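Local coordinates for uncharacterized protein AF_1382 (PDB 2QVO) that is of unknown function but has a winged helix-turn-helix fold, consistent with DNA binding and a role as a transcriptional regulator, at residues I21-E24 and S25-G28; K13-E16 and I17-I21. All coordinates share one frame; numbering follows the deposited sequence.

In the fold
Both interactions lie on the long helix 12-26, which follows the short N-terminal helix 6-9. Interaction 2 comes first, at K13-E16 and I17-I21, and links successive turns of the helix. Interaction 1 follows at I21-E24 and S25-G28, where the helix ends. Neither closes a long loop. They neither nest nor cross but run in series and share I21. Interaction 2 sits near the centre of the chain, with helices 33-39, 44-56 and 75-90 around it. Interaction 1 lies further out, by strands 31-32 and 68-73, helix 33-39 and the middle of helix 75-90. Together they tie the first long helix to the helix-turn-helix, the sheet and the C-terminal helix.

Interaction 1 (I21-E24 and S25-G28)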
# COMPACT_ATOMS: atom_id res chain seq x y z
N ILE A 21 0.33 -0.42 -3.71
CA ILE A 21 0.44 1.03 -3.90
C ILE A 21 1.75 1.35 -4.62
O ILE A 21 1.77 2.14 -5.56
CB ILE A 21 0.37 1.79 -2.55
CG1 ILE A 21 -0.93 1.47 -1.82
CG2 ILE A 21 0.53 3.32 -2.74
CD1 ILE A 21 -0.94 1.91 -0.34
N TYR A 22 2.83 0.74 -4.16
CA TYR A 22 4.15 0.94 -4.74
C TYR A 22 4.18 0.65 -6.25
O TYR A 22 4.53 1.53 -7.06
CB TYR A 22 5.17 0.08 -3.97
CG TYR A 22 6.57 0.11 -4.54
CD1 TYR A 22 7.41 1.22 -4.34
CD2 TYR A 22 7.06 -0.96 -5.29
CE1 TYR A 22 8.70 1.25 -4.88
CE2 TYR A 22 8.35 -0.94 -5.82
CZ TYR A 22 9.15 0.16 -5.62
OH TYR A 22 10.42 0.15 -6.17
N TYR A 23 3.78 -0.57 -6.63
CA TYR A 23 3.83 -0.98 -8.03
C TYR A 23 2.84 -0.22 -8.90
O TYR A 23 3.16 0.14 -10.02
CB TYR A 23 3.65 -2.48 -8.18
CG TYR A 23 4.88 -3.24 -7.76
CD1 TYR A 23 6.08 -3.12 -8.48
CD2 TYR A 23 4.87 -4.05 -6.63
CE1 TYR A 23 7.22 -3.80 -8.10
CE2 TYR A 23 6.02 -4.73 -6.23
CZ TYR A 23 7.18 -4.60 -6.97
OH TYR A 23 8.32 -5.28 -6.59
N GLU A 24 1.65 0.04 -8.36
CA GLU A 24 0.65 0.81 -9.12
C GLU A 24 1.14 2.25 -9.40
O GLU A 24 1.03 2.74 -10.53
CB GLU A 24 -0.69 0.80 -8.38
CG GLU A 24 -1.80 1.59 -9.06
CD GLU A 24 -2.38 0.92 -10.30
OE1 GLU A 24 -3.55 1.24 -10.62
OE2 GLU A 24 -1.68 0.12 -10.98
N SER A 25 1.71 2.91 -8.40
CA SER A 25 2.22 4.28 -8.57
C SER A 25 3.44 4.30 -9.51
O SER A 25 3.53 5.17 -10.38
CB SER A 25 2.56 4.92 -7.23
OG SER A 25 3.39 4.06 -6.48
N LEU A 26 4.33 3.33 -9.33
CA LEU A 26 5.53 3.17 -10.16
C LEU A 26 5.18 3.06 -11.65
O LEU A 26 5.93 3.53 -12.51
CB LEU A 26 6.28 1.91 -9.73
CG LEU A 26 7.76 1.71 -10.05
CD1 LEU A 26 8.63 2.40 -9.01
CD2 LEU A 26 8.07 0.20 -10.07
N GLY A 27 4.05 2.42 -11.96
CA GLY A 27 3.64 2.21 -13.35
C GLY A 27 2.97 3.44 -13.95
O GLY A 27 2.74 3.50 -15.17
N GLY A 28 2.65 4.40 -13.08
CA GLY A 28 2.06 5.68 -13.49
C GLY A 28 0.58 5.85 -13.24
O GLY A 28 -0.05 6.75 -13.80
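L26 lies alongside both Y22 and Y23, and all three side chains point the same way. Its two methyls divide the work. L26 CD1 lies 4.0 Å from Y22 OH, and L26 CD2 meets Y23 CD1 at 4.2 Å. Both methyls approach their ring obliquely. The two tyrosines also touch each other: Y22 CD2 sits 3.8 Å above the plane of the Y23 ring, over its centre. Y22 packs further on A81, Q82 and K85 of helix 75-90, and Y23 also reaches K85. S25 turns back on the helix. S25 OG lies between the backbone N and the carbonyl carbon (chi1 51°), which brings it within hydrogen-bonding distance of two carbonyl oxygens, 2.7 Å from I21 O and 2.8 Å from Y22 O. I21 O also accepts the backbone bond from S25 N. The helix stops here in a Schellman motif, at the end of the first long helix of a winged helix-turn-helix domain. G28 takes a positive phi (104°), and a side chain at this angle would collide with the carbonyl oxygen of G27. G28 N donates to S25 O at 2.9 Å. G27 N bonds Y23 O at 3.1 Å, with a weak second bond to E24 O. E24 and S25 touch V31 of strand 31-32.

Interaction 2 (K13-E16 and I17-I21); sequences KALE and ILMTI
I17 lays its longer branch alongside the carbonyl oxygen of K13. I17 CB starts 3.7 Å from both K13 O and A14 O. I17 CG1, beside the backbone N (chi1 -67°), comes to 3.3 Å from K13 O. I17 CD1 stays close to K13 O, at 3.4 Å. The hydrogen bond to K13 O comes from the backbone N of I17; CG1 and CD1 only lie against the oxygen. The side chain also packs on I36, I50 and I51. L15 and M19 cross obliquely, with L15 CD1 against M19 CG at 3.8 Å. Beyond CG the methionine bends away from L15, and its side chain touches K85. E16 O is gripped twice by T20, from opposite faces of the carbonyl plane. T20 N donates to E16 O at 3.0 Å, and T20 OG1 to E16 O at 2.6 Å. A valine here has no hydroxyl, and would probably leave one face of E16 O without its donor. L18 packs on I80 and I84, and L15 joins it on I84. This is regular alpha-helical i to i+4 bonding, in the first long helix of a winged helix-turn-helix fold, set between the helix-turn-helix pair and the C-terminal helix.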
# COMPACT_ATOMS: atom_id res chain seq x y z
N LYS A 13 -1.09 -9.16 4.91
CA LYS A 13 -2.14 -8.28 4.40
C LYS A 13 -1.66 -6.83 4.27
O LYS A 13 -1.87 -6.20 3.23
CB LYS A 13 -3.42 -8.38 5.25
CG LYS A 13 -4.10 -9.76 5.19
CD LYS A 13 -4.46 -10.18 3.75
CE LYS A 13 -5.23 -11.50 3.69
NZ LYS A 13 -4.36 -12.70 3.89
N ALA A 14 -0.98 -6.32 5.30
CA ALA A 14 -0.43 -4.96 5.26
C ALA A 14 0.67 -4.83 4.20
O ALA A 14 0.76 -3.80 3.50
CB ALA A 14 0.10 -4.55 6.64
N LEU A 15 1.50 -5.87 4.09
CA LEU A 15 2.54 -5.92 3.06
C LEU A 15 1.97 -5.81 1.64
O LEU A 15 2.44 -5.00 0.84
CB LEU A 15 3.35 -7.22 3.16
CG LEU A 15 4.32 -7.41 1.99
CD1 LEU A 15 5.47 -6.45 2.15
CD2 LEU A 15 4.81 -8.85 1.89
N GLU A 16 0.97 -6.65 1.35
CA GLU A 16 0.34 -6.69 0.03
C GLU A 16 -0.25 -5.33 -0.33
O GLU A 16 -0.17 -4.91 -1.49
CB GLU A 16 -0.78 -7.74 -0.04
CG GLU A 16 -0.31 -9.18 -0.19
CD GLU A 16 -1.44 -10.19 0.03
OE1 GLU A 16 -2.62 -9.83 -0.21
OE2 GLU A 16 -1.14 -11.33 0.45
N ILE A 17 -0.84 -4.65 0.64
CA ILE A 17 -1.40 -3.31 0.42
C ILE A 17 -0.29 -2.31 0.06
O ILE A 17 -0.37 -1.57 -0.94
CB ILE A 17 -2.27 -2.85 1.62
CG1 ILE A 17 -3.52 -3.74 1.69
CG2 ILE A 17 -2.70 -1.38 1.48
CD1 ILE A 17 -4.19 -3.78 3.05
N LEU A 18 0.77 -2.31 0.86
CA LEU A 18 1.89 -1.42 0.62
C LEU A 18 2.54 -1.62 -0.75
O LEU A 18 2.83 -0.63 -1.43
CB LEU A 18 2.96 -1.62 1.71
CG LEU A 18 4.14 -0.66 1.60
CD1 LEU A 18 3.70 0.79 1.77
CD2 LEU A 18 5.25 -1.05 2.62
N MET A 19 2.77 -2.87 -1.12
CA MET A 19 3.49 -3.18 -2.36
C MET A 19 2.57 -2.92 -3.54
O MET A 19 3.04 -2.50 -4.59
CB MET A 19 4.05 -4.61 -2.37
CG MET A 19 5.17 -4.85 -1.29
SD MET A 19 6.37 -3.52 -1.14
CE MET A 19 7.37 -3.90 -2.58
N THR A 20 1.27 -3.12 -3.35
CA THR A 20 0.28 -2.76 -4.39
C THR A 20 0.31 -1.27 -4.73
O THR A 20 0.31 -0.89 -5.91
CB THR A 20 -1.17 -3.18 -4.01
OG1 THR A 20 -1.23 -4.61 -3.89
CG2 THR A 20 -2.16 -2.74 -5.10
N ILE A 21 0.33 -0.42 -3.71
CA ILE A 21 0.44 1.03 -3.90
C ILE A 21 1.75 1.35 -4.62
O ILE A 21 1.77 2.14 -5.56
CB ILE A 21 0.37 1.79 -2.55
CG1 ILE A 21 -0.93 1.47 -1.82
CG2 ILE A 21 0.53 3.32 -2.74
CD1 ILE A 21 -0.94 1.91 -0.34